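Local coordinates for uncharacterized hypothetical protein (Bacteroides uniformis, PDB 4EIU), which is of unknown function but belongs to the DUF3823 family, whose N-terminal domain falls in the transthyretin clan, at residues Val17-Gly22 against Lys108-Pro113; Ile66-Tyr71 against Asn98-Gly103; Gln112-Val117 against Ala223-Asp228. All coordinates share one frame; numbering follows the deposited sequence.

Interactions 1 and 2 both lie within the part of the chain that matches the DUF3823 N-terminal family, and interaction 2 falls between the two segments of interaction 1 in sequence. Their centres are about 23 Å apart and their nearest atoms about 7 Å apart. Strand 91-101 of interaction 2 leads into strand 104-111 of interaction 1. Interactions 1 and 3 share Gln112 and Pro113, where strand 104-111 gives way to strand 115-126; their centres are about 14 Å apart. Interactions 2 and 3 are remote, with about 17 Å between nearest atoms. The function is unknown, and these contacts are not tied to any site. Di(hydroxyethyl)ether molecules, probably from the crystallisation liquor, are bound beside Gly69 and Tyr227.

Interaction 1 (Val17-Gly22 against Lys108-Pro113); sequences VDEATG and KFEVQP
Val17 O is met by two groups of the neighbouring strand. Val111 N donates a hydrogen bond to it at 2.8 Å. Glu110 CA adds a CA-H...O contact to the same Val17 O at 3.2 Å. Val111 O is shared in a similar way: Glu19 N donates to it at 2.8 Å, and Asp18 CA makes a longer CA-H...O approach. Val17 N completes the backbone pairing by donating to Phe109 O.

This is a parallel pairing of strands 10-18 and 104-111. Strand 10-18 is the middle of a three-stranded mixed sheet, with strand 60-63 on its other side. Its strands fall within the region matching the DUF3823 N-terminal family, of the transthyretin clan.

Val17 and Glu110 have their side chains on one face of this sheet. CG1 of Val17 stands anti to the carbonyl carbon (chi1 -56°), which leaves CG2 between the backbone N and the carbonyl carbon. Val17 CG2 rests on Glu110 CG at 3.8 Å. Val111 points to the other face, where it touches Ile75 of strand 69-76.

Past the strand end, the carboxylate of Asp18 closes an Asx turn. Its OD1 accepts from Ala20 N at 3.0 Å, and Thr21 OG1 donates to OD2. Both donors stand above the carboxylate plane. The same carboxylate packs crosswise on the Pro113 ring, with Asp18 OD1 3.5 Å from Pro113 CD. Glu19 runs alongside Gln112, pointing the same way, without a hydrogen bond between them; Gln112 OE1 instead accepts from Lys148. One water donates to both Asp18 O and Glu110 OE2. A second water donates to Glu19 OE1 and to Glu110 O.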
# COMPACT_ATOMS: atom_id res chain seq x y z
N VAL A 17 -9.97 -2.16 3.21
CA VAL A 17 -10.01 -1.61 4.52
C VAL A 17 -9.25 -2.52 5.52
O VAL A 17 -9.08 -3.71 5.32
CB VAL A 17 -11.45 -1.36 5.04
CG1 VAL A 17 -12.25 -0.44 4.08
CG2 VAL A 17 -12.20 -2.67 5.28
N ASP A 18 -8.79 -1.89 6.58
CA ASP A 18 -8.06 -2.58 7.63
C ASP A 18 -9.10 -3.33 8.49
O ASP A 18 -9.97 -2.74 9.09
CB ASP A 18 -7.33 -1.51 8.43
CG ASP A 18 -6.58 -2.07 9.63
OD1 ASP A 18 -6.55 -3.30 9.82
OD2 ASP A 18 -6.06 -1.24 10.42
N GLU A 19 -8.96 -4.65 8.54
CA GLU A 19 -9.74 -5.52 9.44
C GLU A 19 -9.82 -5.01 10.89
O GLU A 19 -10.86 -5.12 11.54
CB GLU A 19 -9.04 -6.90 9.44
CG GLU A 19 -9.93 -8.00 9.97
CD GLU A 19 -9.15 -9.29 10.13
OE1 GLU A 19 -8.68 -9.85 9.13
OE2 GLU A 19 -9.00 -9.72 11.27
N ALA A 20 -8.73 -4.48 11.42
CA ALA A 20 -8.72 -4.08 12.81
C ALA A 20 -9.46 -2.76 13.08
O ALA A 20 -10.06 -2.64 14.11
CB ALA A 20 -7.29 -4.03 13.36
N THR A 21 -9.42 -1.80 12.17
CA THR A 21 -9.98 -0.47 12.41
C THR A 21 -11.13 -0.07 11.50
O THR A 21 -11.87 0.83 11.82
CB THR A 21 -8.90 0.62 12.28
OG1 THR A 21 -8.45 0.65 10.92
CG2 THR A 21 -7.74 0.37 13.25
N GLY A 22 -11.27 -0.72 10.36
CA GLY A 22 -12.23 -0.29 9.35
C GLY A 22 -11.70 0.85 8.45
O GLY A 22 -12.41 1.31 7.58
N LYS A 108 -15.92 -5.72 -0.75
CA LYS A 108 -15.12 -5.11 0.29
C LYS A 108 -14.09 -6.11 0.75
O LYS A 108 -14.46 -7.25 1.03
CB LYS A 108 -16.02 -4.63 1.41
CG LYS A 108 -15.30 -4.09 2.64
CD LYS A 108 -16.30 -3.41 3.55
CE LYS A 108 -16.04 -3.72 5.00
NZ LYS A 108 -17.13 -3.09 5.80
N PHE A 109 -12.81 -5.70 0.80
CA PHE A 109 -11.73 -6.54 1.27
C PHE A 109 -11.24 -6.02 2.62
O PHE A 109 -10.86 -4.88 2.73
CB PHE A 109 -10.55 -6.54 0.29
CG PHE A 109 -10.73 -7.46 -0.89
CD1 PHE A 109 -10.31 -8.80 -0.83
CD2 PHE A 109 -11.31 -7.00 -2.02
CE1 PHE A 109 -10.49 -9.65 -1.91
CE2 PHE A 109 -11.51 -7.85 -3.13
CZ PHE A 109 -11.09 -9.15 -3.07
N GLU A 110 -11.19 -6.90 3.61
CA GLU A 110 -10.61 -6.54 4.89
C GLU A 110 -9.25 -7.18 4.93
O GLU A 110 -9.16 -8.40 4.83
CB GLU A 110 -11.46 -7.07 6.03
CG GLU A 110 -12.78 -6.35 6.11
CD GLU A 110 -13.56 -6.84 7.30
OE1 GLU A 110 -14.24 -7.84 7.14
OE2 GLU A 110 -13.44 -6.27 8.38
N VAL A 111 -8.21 -6.37 5.14
CA VAL A 111 -6.82 -6.81 5.07
C VAL A 111 -6.11 -6.38 6.35
O VAL A 111 -6.69 -5.74 7.23
CB VAL A 111 -6.13 -6.27 3.80
CG1 VAL A 111 -6.91 -6.68 2.54
CG2 VAL A 111 -5.98 -4.77 3.88
N GLN A 112 -4.87 -6.79 6.46
CA GLN A 112 -4.03 -6.53 7.65
C GLN A 112 -2.77 -5.81 7.12
O GLN A 112 -1.80 -6.45 6.75
CB GLN A 112 -3.70 -7.85 8.32
CG GLN A 112 -4.91 -8.35 9.11
CD GLN A 112 -4.80 -9.76 9.64
OE1 GLN A 112 -4.46 -10.71 8.91
NE2 GLN A 112 -5.08 -9.91 10.93
N PRO A 113 -2.82 -4.46 7.08
CA PRO A 113 -1.70 -3.72 6.53
C PRO A 113 -0.47 -3.92 7.42
O PRO A 113 -0.61 -4.07 8.60
CB PRO A 113 -2.15 -2.26 6.61
CG PRO A 113 -3.20 -2.22 7.66
CD PRO A 113 -3.83 -3.58 7.70
O HOH W 1 -13.05 -3.63 8.94
O HOH W 2 -7.76 -9.68 6.77

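Interaction 2 (Ile66-Tyr71 against Asn98-Gly103); sequences IFKGEY and NTEISG
Gly69 pairs with Ile101, and Tyr71 with Thr99, where strands 69-76 and 91-101 run antiparallel. These are neighbouring strands of a five-stranded antiparallel sheet, and both segments fall within the region matching the DUF3823 N-terminal family. The short strands 69-71 and 98-101 run with 152° between their N-to-C directions.

Backbone bonds come first. Ile101 N donates to Gly69 O at 2.8 Å, while the return bond from Gly69 N to Ile101 O is weak. Tyr71 and Thr99 exchange two bonds: Tyr71 N to Thr99 O and Thr99 N to Tyr71 O. Glu70 and Glu100 form the non-hydrogen-bonded pair between them, their CA atoms 4.3 Å apart.

Charged side chains form a second group. Lys68 NZ forms a salt bridge with Glu100 OE2 at 3.1 Å; the hydrogen bond within it is weak. The last torsion of Lys68 (chi4 68°) turns NZ to this position, and NZ also makes a weak bond to Ser102 OG. The carboxylates of Glu70 and Glu100 stay apart, 4.8 Å between Glu70 OE2 and Glu100 OE1. The lysine would probably ease their repulsion.

Apolar contacts gather on the face carrying Tyr71 and Ile101. Ile101 CD1 lies 3.7 Å from Tyr71 CD1, and the two side chains meet at about a right angle. Its other branch, Ile101 CG2, packs on Ile66 CG2 at 3.8 Å. Glu10 and Ile12 of strand 10-18 also touch Ile101.

The tyrosine ring is anchored at its far end. Tyr71 OH donates to a lone pair of Phe67 O, 2.6 Å away in the carbonyl plane.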
# COMPACT_ATOMS: atom_id res chain seq x y z
N ILE A 66 -16.09 -5.18 -17.64
CA ILE A 66 -16.08 -6.60 -17.20
C ILE A 66 -17.12 -7.40 -18.00
O ILE A 66 -18.28 -6.97 -18.14
CB ILE A 66 -16.36 -6.79 -15.69
CG1 ILE A 66 -15.50 -5.88 -14.81
CG2 ILE A 66 -16.13 -8.26 -15.28
CD1 ILE A 66 -14.04 -5.99 -15.05
N PHE A 67 -16.71 -8.51 -18.61
CA PHE A 67 -17.70 -9.43 -19.22
C PHE A 67 -18.51 -10.11 -18.13
O PHE A 67 -17.92 -10.64 -17.17
CB PHE A 67 -17.02 -10.54 -20.00
CG PHE A 67 -16.38 -10.09 -21.28
CD1 PHE A 67 -17.16 -9.78 -22.39
CD2 PHE A 67 -14.99 -10.11 -21.42
CE1 PHE A 67 -16.57 -9.41 -23.59
CE2 PHE A 67 -14.39 -9.74 -22.62
CZ PHE A 67 -15.18 -9.40 -23.71
N LYS A 68 -19.84 -10.15 -18.28
CA LYS A 68 -20.73 -10.73 -17.25
C LYS A 68 -20.29 -12.16 -17.02
O LYS A 68 -20.07 -12.88 -17.98
CB LYS A 68 -22.20 -10.68 -17.71
CG LYS A 68 -23.24 -11.18 -16.69
CD LYS A 68 -24.67 -11.03 -17.22
CE LYS A 68 -25.60 -12.17 -16.77
NZ LYS A 68 -25.88 -12.16 -15.30
N GLY A 69 -20.12 -12.53 -15.75
CA GLY A 69 -19.87 -13.92 -15.41
C GLY A 69 -19.39 -14.05 -13.98
O GLY A 69 -19.56 -13.14 -13.20
N GLU A 70 -18.80 -15.20 -13.67
CA GLU A 70 -18.31 -15.51 -12.34
C GLU A 70 -16.81 -15.33 -12.30
O GLU A 70 -16.08 -15.83 -13.16
CB GLU A 70 -18.61 -16.98 -11.98
CG GLU A 70 -20.09 -17.34 -11.95
CD GLU A 70 -20.75 -17.10 -10.59
OE1 GLU A 70 -20.03 -16.98 -9.56
OE2 GLU A 70 -22.00 -17.07 -10.55
N TYR A 71 -16.34 -14.68 -11.24
CA TYR A 71 -14.96 -14.23 -11.17
C TYR A 71 -14.36 -14.54 -9.82
O TYR A 71 -15.05 -14.49 -8.80
CB TYR A 71 -14.87 -12.71 -11.41
CG TYR A 71 -15.02 -12.33 -12.88
CD1 TYR A 71 -16.27 -12.14 -13.43
CD2 TYR A 71 -13.90 -12.21 -13.71
CE1 TYR A 71 -16.41 -11.80 -14.77
CE2 TYR A 71 -14.04 -11.87 -15.05
CZ TYR A 71 -15.30 -11.67 -15.57
OH TYR A 71 -15.44 -11.36 -16.90
N ASN A 98 -14.77 -14.95 -4.46
CA ASN A 98 -15.45 -15.34 -5.68
C ASN A 98 -16.80 -14.67 -5.71
O ASN A 98 -17.52 -14.68 -4.72
CB ASN A 98 -15.59 -16.85 -5.79
CG ASN A 98 -14.26 -17.55 -5.90
OD1 ASN A 98 -13.33 -17.10 -6.61
ND2 ASN A 98 -14.14 -18.67 -5.18
N THR A 99 -17.14 -14.05 -6.83
CA THR A 99 -18.41 -13.35 -6.94
C THR A 99 -18.83 -13.31 -8.39
O THR A 99 -17.98 -13.25 -9.28
CB THR A 99 -18.29 -11.91 -6.38
OG1 THR A 99 -19.57 -11.28 -6.43
CG2 THR A 99 -17.29 -11.04 -7.17
N GLU A 100 -20.14 -13.36 -8.61
CA GLU A 100 -20.72 -12.94 -9.87
C GLU A 100 -20.36 -11.47 -10.08
O GLU A 100 -20.33 -10.71 -9.12
CB GLU A 100 -22.24 -13.07 -9.83
CG GLU A 100 -22.90 -12.67 -11.16
CD GLU A 100 -24.38 -12.98 -11.27
OE1 GLU A 100 -25.01 -13.28 -10.24
OE2 GLU A 100 -24.92 -12.91 -12.40
N ILE A 101 -20.07 -11.07 -11.32
CA ILE A 101 -19.95 -9.63 -11.64
C ILE A 101 -21.00 -9.34 -12.68
O ILE A 101 -20.92 -9.89 -13.79
CB ILE A 101 -18.56 -9.19 -12.12
CG1 ILE A 101 -17.51 -9.53 -11.03
CG2 ILE A 101 -18.57 -7.67 -12.39
CD1 ILE A 101 -16.10 -9.14 -11.35
N SER A 102 -21.99 -8.53 -12.29
CA SER A 102 -23.23 -8.29 -13.08
C SER A 102 -23.82 -6.95 -12.68
O SER A 102 -23.93 -6.67 -11.50
CB SER A 102 -24.25 -9.36 -12.72
OG SER A 102 -25.32 -9.35 -13.62
N GLY A 103 -24.21 -6.11 -13.64
CA GLY A 103 -24.64 -4.73 -13.30
C GLY A 103 -23.46 -4.00 -12.67
O GLY A 103 -22.39 -3.92 -13.27

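Interaction 3 (Gln112-Val117 against Ala223-Asp228); sequences QPFLNV and ARINYD
Phe114, just before strand 115-126, reaches Ile225 and Tyr227. Its CB lies 4.0 Å from Ile225 CD1. Its CG, anti to the carbonyl carbon (chi1 -59°), meets the same Ile225 CD1 at 3.6 Å. Around the ring, Phe114 CD1 touches Ile225 CD1, and Phe114 CD2 touches both CG1 and CD1 of Ile225. Ile225 CD1 sits over one face of the Phe114 ring as a CH-pi contact, 3.8 Å from its centroid and 18° off the normal. At the tip, Phe114 CZ meets Tyr227 CD2 at 3.8 Å. An alanine here would probably leave Ile225 CD1 without its aromatic face and open a gap beside Tyr227.

Leu115 CD1 lies against the Ala223-Arg224 peptide, 3.6 Å from Arg224 N, and also touches Ala223 CB and Ile225 CG2. Val117 CG2 packs on Ala223 CB. Strand 115-126 belongs to a three-stranded sheet and strand 216-225 to a four-stranded one. The axes of strands 115-117 and 223-225 approach to 7.6 Å, at 168°. Val134 and Val136 of strand 129-138 add to this core. Leu115 N bonds to Asn239 OD1 on the next strand, but between 112-117 and 223-228 the side-chain contacts are apolar, so the hold is close packing.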
# COMPACT_ATOMS: atom_id res chain seq x y z
N GLN A 112 -4.87 -6.79 6.46
CA GLN A 112 -4.03 -6.53 7.65
C GLN A 112 -2.77 -5.81 7.12
O GLN A 112 -1.80 -6.45 6.75
CB GLN A 112 -3.70 -7.85 8.32
CG GLN A 112 -4.91 -8.35 9.11
CD GLN A 112 -4.80 -9.76 9.64
OE1 GLN A 112 -4.46 -10.71 8.91
NE2 GLN A 112 -5.08 -9.91 10.93
N PRO A 113 -2.82 -4.46 7.08
CA PRO A 113 -1.70 -3.72 6.53
C PRO A 113 -0.47 -3.92 7.42
O PRO A 113 -0.61 -4.07 8.60
CB PRO A 113 -2.15 -2.26 6.61
CG PRO A 113 -3.20 -2.22 7.66
CD PRO A 113 -3.83 -3.58 7.70
N PHE A 114 0.72 -3.88 6.83
CA PHE A 114 1.91 -4.10 7.60
C PHE A 114 2.16 -2.96 8.61
O PHE A 114 2.58 -3.21 9.73
CB PHE A 114 3.13 -4.18 6.68
CG PHE A 114 3.06 -5.25 5.65
CD1 PHE A 114 2.58 -6.51 5.96
CD2 PHE A 114 3.52 -5.03 4.37
CE1 PHE A 114 2.55 -7.51 5.00
CE2 PHE A 114 3.48 -6.03 3.41
CZ PHE A 114 3.03 -7.29 3.75
N LEU A 115 1.92 -1.73 8.17
CA LEU A 115 2.22 -0.49 8.91
C LEU A 115 1.10 0.53 8.77
O LEU A 115 0.41 0.57 7.75
CB LEU A 115 3.53 0.14 8.39
CG LEU A 115 4.83 -0.71 8.45
CD1 LEU A 115 6.02 -0.00 7.76
CD2 LEU A 115 5.22 -1.03 9.91
N ASN A 116 0.92 1.33 9.81
CA ASN A 116 0.14 2.53 9.76
C ASN A 116 1.09 3.70 9.82
O ASN A 116 2.02 3.72 10.63
CB ASN A 116 -0.83 2.57 10.94
CG ASN A 116 -1.89 1.50 10.85
OD1 ASN A 116 -2.35 1.15 9.77
ND2 ASN A 116 -2.31 1.00 11.99
N VAL A 117 0.85 4.68 8.97
CA VAL A 117 1.75 5.82 8.82
C VAL A 117 0.94 7.09 8.82
O VAL A 117 0.02 7.22 8.03
CB VAL A 117 2.53 5.75 7.49
CG1 VAL A 117 3.52 6.93 7.39
CG2 VAL A 117 3.21 4.39 7.30
N ALA A 223 6.01 4.27 4.62
CA ALA A 223 6.98 3.36 5.28
C ALA A 223 6.70 1.92 4.84
O ALA A 223 5.57 1.56 4.42
CB ALA A 223 6.96 3.51 6.77
N ARG A 224 7.75 1.11 4.82
CA ARG A 224 7.59 -0.28 4.44
C ARG A 224 8.49 -1.19 5.24
O ARG A 224 9.42 -0.73 5.93
CB ARG A 224 7.85 -0.43 2.95
CG ARG A 224 9.27 -0.07 2.54
CD ARG A 224 9.48 -0.35 1.08
NE ARG A 224 10.75 0.20 0.64
CZ ARG A 224 11.24 0.09 -0.58
NH1 ARG A 224 10.55 -0.52 -1.53
NH2 ARG A 224 12.42 0.62 -0.87
N ILE A 225 8.19 -2.47 5.15
CA ILE A 225 8.94 -3.53 5.78
C ILE A 225 9.77 -4.31 4.76
O ILE A 225 9.61 -4.12 3.57
CB ILE A 225 8.05 -4.48 6.64
CG1 ILE A 225 7.00 -5.23 5.80
CG2 ILE A 225 7.38 -3.68 7.74
CD1 ILE A 225 6.36 -6.46 6.49
N ASN A 226 10.63 -5.20 5.27
CA ASN A 226 11.51 -6.04 4.45
C ASN A 226 10.79 -7.29 3.90
O ASN A 226 11.19 -8.43 4.15
CB ASN A 226 12.75 -6.39 5.30
CG ASN A 226 13.80 -7.18 4.54
OD1 ASN A 226 13.94 -7.00 3.34
ND2 ASN A 226 14.54 -8.08 5.23
N TYR A 227 9.71 -7.08 3.15
CA TYR A 227 8.85 -8.16 2.72
C TYR A 227 8.10 -7.77 1.45
O TYR A 227 7.47 -6.72 1.39
CB TYR A 227 7.82 -8.49 3.82
CG TYR A 227 7.13 -9.82 3.60
CD1 TYR A 227 7.79 -11.01 3.82
CD2 TYR A 227 5.80 -9.89 3.14
CE1 TYR A 227 7.16 -12.26 3.60
CE2 TYR A 227 5.18 -11.09 2.92
CZ TYR A 227 5.85 -12.27 3.15
OH TYR A 227 5.22 -13.44 2.91
N ASP A 228 8.21 -8.63 0.45
CA ASP A 228 7.65 -8.39 -0.85
C ASP A 228 6.32 -9.04 -1.07
O ASP A 228 6.05 -10.14 -0.56
CB ASP A 228 8.64 -8.75 -1.99
CG ASP A 228 9.11 -10.21 -1.96
OD1 ASP A 228 9.02 -10.88 -0.93
OD2 ASP A 228 9.57 -10.70 -3.01